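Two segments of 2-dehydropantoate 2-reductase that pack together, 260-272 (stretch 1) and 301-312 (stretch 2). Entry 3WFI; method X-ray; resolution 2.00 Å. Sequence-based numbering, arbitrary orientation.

Stretch 1 (260-272) SMYQDLIKNHRLT
Stretch 2 301-312: LVHAKEDSLNVK

How are the two backbones laid out? Each stretch begins in a helix and ends outside it. The helix from Ser260 and the helix through Ser308 run in broadly the same direction, 30° between their axes, but come no nearer than 10.5 Å, and side chains from both helices occupy the space between. The first helix widens into a pi-type turn at 263-267, with Asn268 N bonding Gln263 O at 2.9 Å; His269 then leaves helical geometry with positive phi (48/49), and Arg270 to Thr272 are extended. The second leaves helical geometry at Leu309 (-93/8), turns through Asn310 (56/45), and ties Val311 N to Glu306 O at 2.9 Å. The tails meet where Arg270 CA lies 6.1 Å from Val311 CA.

Which side chains fill the space between the helices? Leu265 points toward the second stretch, with chi1 t and chi2 p (48°). Both methyls of Leu265 pack on Glu306 CG, CD1 at 3.7 Å and CD2 at 3.8 Å; Leu265 CD2 also lies 3.9 Å from Lys305 CG. Lys305 (t, p, t, t) offers the aliphatic part of its chain here and satisfies its amine elsewhere in the structure. Leu309, toward the first stretch in m, t, has its CD1 3.9 Å from Leu265 CD1. Ile266 leaves its backbone sideways, yet chi1 m and chi2 m bring Ile266 CD1 within 4.2 Å of both Leu309 CD1 and Lys305 CE. A turn of helix earlier, Met261 (t, t, m) sets its SD 4.3 Å from Val302 CG1, a looser apolar contact made by Val302 in the t rotamer, its CA-to-CB bond toward the first stretch.

How does Val311 engage the end of the first stretch? Its side chain points toward that stretch in the t rotamer. Both Val311 methyls lie 4.2 Å from Leu265 CD1; Val311 CG2 is the nearer to His269 O, at 3.5 Å, and Val311 CG1 approaches Leu271 N at 3.4 Å and Leu271 CD2 at 3.8 Å. Leu271, m and t, starts sideways but its end comes nearer, carrying Leu271 CD1 to 3.7 Å from Lys312 O. His269 (chi1 m) brings its CD2 to 4.3 Å from Leu309 CD1. Arg270 points away, and its NH2 forms a salt bridge with Asp264 OD1 at 2.8 Å within its own stretch.

What polar chemistry locks the tail of stretch 1 to the helix? A single carboxylate does much of the work. Glu306 has its CA-to-CB bond toward the first stretch; with chi1 m, chi2 t and chi3 at -15°, its OE2 accepts from Thr272 N at 2.9 Å (166°) and from Thr272 OG1 at 2.7 Å. The p rotamer of Thr272 places its hydroxyl beside its own amide so that both can donate to one oxygen; Thr272 OG1 also lies 3.4 Å from Val302 CG1. A water adds to the link, donating to Glu306 OE2 at 2.8 Å and to Thr272 O at 2.9 Å. Glu306 OE1 accepts from His303 ND1 at 2.7 Å, so both oxygens of this buried acid have donors.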

# COMPACT_ATOMS: atom_id res chain seq x y z
N SER B 260 2.79 2.86 -17.96
CA SER B 260 3.67 4.05 -18.05
C SER B 260 4.36 4.42 -16.72
O SER B 260 5.53 4.79 -16.72
CB SER B 260 2.90 5.26 -18.57
OG SER B 260 1.96 5.74 -17.63
N MET B 261 3.64 4.30 -15.60
CA MET B 261 4.23 4.65 -14.29
C MET B 261 5.40 3.74 -13.93
O MET B 261 6.40 4.19 -13.37
CB MET B 261 3.19 4.61 -13.17
CG MET B 261 3.74 5.08 -11.82
SD MET B 261 2.47 5.30 -10.57
CE MET B 261 1.50 6.63 -11.29
N TYR B 262 5.26 2.46 -14.26
CA TYR B 262 6.34 1.49 -14.10
C TYR B 262 7.54 1.87 -14.97
O TYR B 262 8.68 1.81 -14.52
CB TYR B 262 5.84 0.08 -14.44
CG TYR B 262 6.84 -1.02 -14.23
CD1 TYR B 262 6.77 -1.84 -13.12
CD2 TYR B 262 7.86 -1.26 -15.16
CE1 TYR B 262 7.69 -2.85 -12.92
CE2 TYR B 262 8.78 -2.27 -14.97
CZ TYR B 262 8.69 -3.06 -13.84
OH TYR B 262 9.60 -4.06 -13.63
N GLN B 263 7.27 2.27 -16.22
CA GLN B 263 8.32 2.74 -17.13
C GLN B 263 9.02 3.97 -16.57
O GLN B 263 10.24 4.04 -16.57
CB GLN B 263 7.74 3.04 -18.51
CG GLN B 263 7.13 1.82 -19.17
CD GLN B 263 6.67 2.05 -20.58
OE1 GLN B 263 6.68 3.17 -21.09
NE2 GLN B 263 6.25 0.97 -21.23
N ASP B 264 8.25 4.92 -16.06
CA ASP B 264 8.83 6.13 -15.47
C ASP B 264 9.77 5.80 -14.31
O ASP B 264 10.93 6.22 -14.30
CB ASP B 264 7.73 7.07 -14.95
CG ASP B 264 6.95 7.75 -16.07
OD1 ASP B 264 7.41 7.75 -17.24
OD2 ASP B 264 5.88 8.33 -15.75
N LEU B 265 9.29 5.03 -13.35
CA LEU B 265 10.04 4.83 -12.12
C LEU B 265 11.06 3.71 -12.21
O LEU B 265 12.25 3.94 -12.00
CB LEU B 265 9.08 4.55 -10.95
CG LEU B 265 9.74 4.41 -9.57
CD1 LEU B 265 10.70 5.55 -9.29
CD2 LEU B 265 8.67 4.35 -8.48
N ILE B 266 10.60 2.51 -12.52
CA ILE B 266 11.44 1.31 -12.43
C ILE B 266 12.49 1.30 -13.54
O ILE B 266 13.65 0.97 -13.29
CB ILE B 266 10.60 0.02 -12.50
CG1 ILE B 266 9.51 0.01 -11.41
CG2 ILE B 266 11.49 -1.21 -12.39
CD1 ILE B 266 10.01 0.21 -10.00
N LYS B 267 12.08 1.70 -14.75
CA LYS B 267 12.99 1.72 -15.91
C LYS B 267 13.77 3.02 -16.06
O LYS B 267 14.99 2.99 -16.22
CB LYS B 267 12.21 1.50 -17.21
CG LYS B 267 11.63 0.11 -17.39
CD LYS B 267 11.31 -0.11 -18.88
CE LYS B 267 12.43 0.32 -19.84
NZ LYS B 267 12.14 -0.03 -21.27
N ASN B 268 13.07 4.15 -16.07
CA ASN B 268 13.70 5.44 -16.37
C ASN B 268 14.21 6.18 -15.13
O ASN B 268 14.84 7.24 -15.27
CB ASN B 268 12.72 6.33 -17.14
CG ASN B 268 12.30 5.74 -18.47
OD1 ASN B 268 12.68 4.64 -18.82
ND2 ASN B 268 11.49 6.48 -19.21
N HIS B 269 13.94 5.64 -13.95
CA HIS B 269 14.32 6.27 -12.67
C HIS B 269 13.91 7.74 -12.64
O HIS B 269 14.70 8.62 -12.33
CB HIS B 269 15.80 6.06 -12.32
CG HIS B 269 16.12 4.67 -11.89
ND1 HIS B 269 17.36 4.10 -12.09
CD2 HIS B 269 15.38 3.73 -11.26
CE1 HIS B 269 17.36 2.87 -11.59
NE2 HIS B 269 16.17 2.62 -11.09
N ARG B 270 12.65 7.97 -13.00
CA ARG B 270 12.06 9.31 -12.96
C ARG B 270 10.89 9.34 -12.00
O ARG B 270 10.23 8.32 -11.79
CB ARG B 270 11.55 9.69 -14.35
CG ARG B 270 12.63 10.06 -15.35
CD ARG B 270 11.95 10.77 -16.52
NE ARG B 270 10.99 9.87 -17.16
CZ ARG B 270 10.13 10.23 -18.11
NH1 ARG B 270 10.10 11.48 -18.56
NH2 ARG B 270 9.30 9.32 -18.62
N LEU B 271 10.62 10.52 -11.46
CA LEU B 271 9.45 10.72 -10.62
C LEU B 271 8.17 10.39 -11.38
O LEU B 271 8.07 10.63 -12.59
CB LEU B 271 9.39 12.16 -10.10
CG LEU B 271 10.44 12.52 -9.05
CD1 LEU B 271 10.50 14.03 -8.83
CD2 LEU B 271 10.16 11.81 -7.73
N THR B 272 7.20 9.84 -10.67
CA THR B 272 5.92 9.48 -11.25
C THR B 272 4.91 10.62 -11.16
O THR B 272 5.10 11.59 -10.43
CB THR B 272 5.32 8.24 -10.55
OG1 THR B 272 4.92 8.58 -9.22
CG2 THR B 272 6.34 7.08 -10.50
N LEU B 301 2.99 4.79 -0.90
CA LEU B 301 3.87 3.68 -1.26
C LEU B 301 4.72 3.98 -2.50
O LEU B 301 5.93 3.66 -2.53
CB LEU B 301 3.06 2.41 -1.49
CG LEU B 301 2.53 1.74 -0.24
CD1 LEU B 301 1.44 0.74 -0.60
CD2 LEU B 301 3.67 1.08 0.52
N VAL B 302 4.11 4.59 -3.50
CA VAL B 302 4.84 4.93 -4.73
C VAL B 302 5.92 5.94 -4.41
O VAL B 302 7.05 5.82 -4.89
CB VAL B 302 3.90 5.41 -5.84
CG1 VAL B 302 4.67 6.00 -7.00
CG2 VAL B 302 3.03 4.26 -6.32
N HIS B 303 5.60 6.93 -3.58
CA HIS B 303 6.63 7.89 -3.16
C HIS B 303 7.77 7.23 -2.39
O HIS B 303 8.94 7.58 -2.60
CB HIS B 303 6.00 9.04 -2.35
CG HIS B 303 5.26 10.04 -3.17
ND1 HIS B 303 5.74 10.53 -4.38
CD2 HIS B 303 4.08 10.66 -2.96
CE1 HIS B 303 4.87 11.39 -4.86
NE2 HIS B 303 3.86 11.49 -4.02
N ALA B 304 7.44 6.31 -1.49
CA ALA B 304 8.45 5.57 -0.75
C ALA B 304 9.35 4.76 -1.71
O ALA B 304 10.56 4.64 -1.49
CB ALA B 304 7.82 4.65 0.28
N LYS B 305 8.75 4.21 -2.76
CA LYS B 305 9.50 3.41 -3.73
C LYS B 305 10.44 4.32 -4.55
O LYS B 305 11.60 3.98 -4.75
CB LYS B 305 8.57 2.65 -4.67
CG LYS B 305 9.27 1.68 -5.64
CD LYS B 305 9.90 0.50 -4.92
CE LYS B 305 10.50 -0.49 -5.92
NZ LYS B 305 11.03 -1.70 -5.24
N GLU B 306 9.92 5.48 -4.97
CA GLU B 306 10.74 6.54 -5.57
C GLU B 306 11.94 6.84 -4.68
O GLU B 306 13.09 6.82 -5.11
CB GLU B 306 9.92 7.83 -5.79
CG GLU B 306 8.88 7.76 -6.89
CD GLU B 306 7.91 8.93 -6.87
OE1 GLU B 306 7.87 9.64 -5.84
OE2 GLU B 306 7.22 9.17 -7.88
N ASP B 307 11.67 7.11 -3.41
CA ASP B 307 12.70 7.46 -2.46
C ASP B 307 13.74 6.35 -2.33
O ASP B 307 14.93 6.61 -2.33
CB ASP B 307 12.10 7.79 -1.09
CG ASP B 307 11.23 9.05 -1.11
OD1 ASP B 307 11.37 9.89 -2.03
OD2 ASP B 307 10.42 9.23 -0.18
N SER B 308 13.27 5.10 -2.26
CA SER B 308 14.16 3.96 -2.09
C SER B 308 15.09 3.76 -3.29
O SER B 308 16.16 3.16 -3.14
CB SER B 308 13.36 2.68 -1.82
OG SER B 308 12.81 2.13 -3.00
N LEU B 309 14.68 4.23 -4.46
CA LEU B 309 15.50 4.20 -5.67
C LEU B 309 16.31 5.49 -5.87
O LEU B 309 16.92 5.67 -6.91
CB LEU B 309 14.62 3.94 -6.89
CG LEU B 309 13.90 2.60 -6.90
CD1 LEU B 309 12.85 2.57 -8.00
CD2 LEU B 309 14.89 1.46 -7.08
N ASN B 310 16.29 6.39 -4.87
CA ASN B 310 16.93 7.70 -4.95
C ASN B 310 16.42 8.48 -6.15
O ASN B 310 17.18 9.08 -6.91
CB ASN B 310 18.48 7.59 -4.96
CG ASN B 310 19.16 8.77 -4.25
OD1 ASN B 310 19.97 9.47 -4.85
ND2 ASN B 310 18.85 8.98 -2.97
N VAL B 311 15.10 8.46 -6.31
CA VAL B 311 14.44 9.28 -7.29
C VAL B 311 13.63 10.31 -6.49
O VAL B 311 12.56 9.97 -5.98
CB VAL B 311 13.54 8.42 -8.20
CG1 VAL B 311 12.69 9.28 -9.11
CG2 VAL B 311 14.41 7.46 -9.02
N LYS B 312 14.15 11.54 -6.38
CA LYS B 312 13.62 12.53 -5.42
C LYS B 312 13.38 13.95 -5.96
O LYS B 312 13.71 14.25 -7.09
CB LYS B 312 14.53 12.61 -4.19
CG LYS B 312 14.76 11.26 -3.52
CD LYS B 312 14.98 11.38 -2.02
CE LYS B 312 15.36 10.05 -1.39
NZ LYS B 312 15.52 10.18 0.09
O HOH W 1 6.15 11.77 -7.74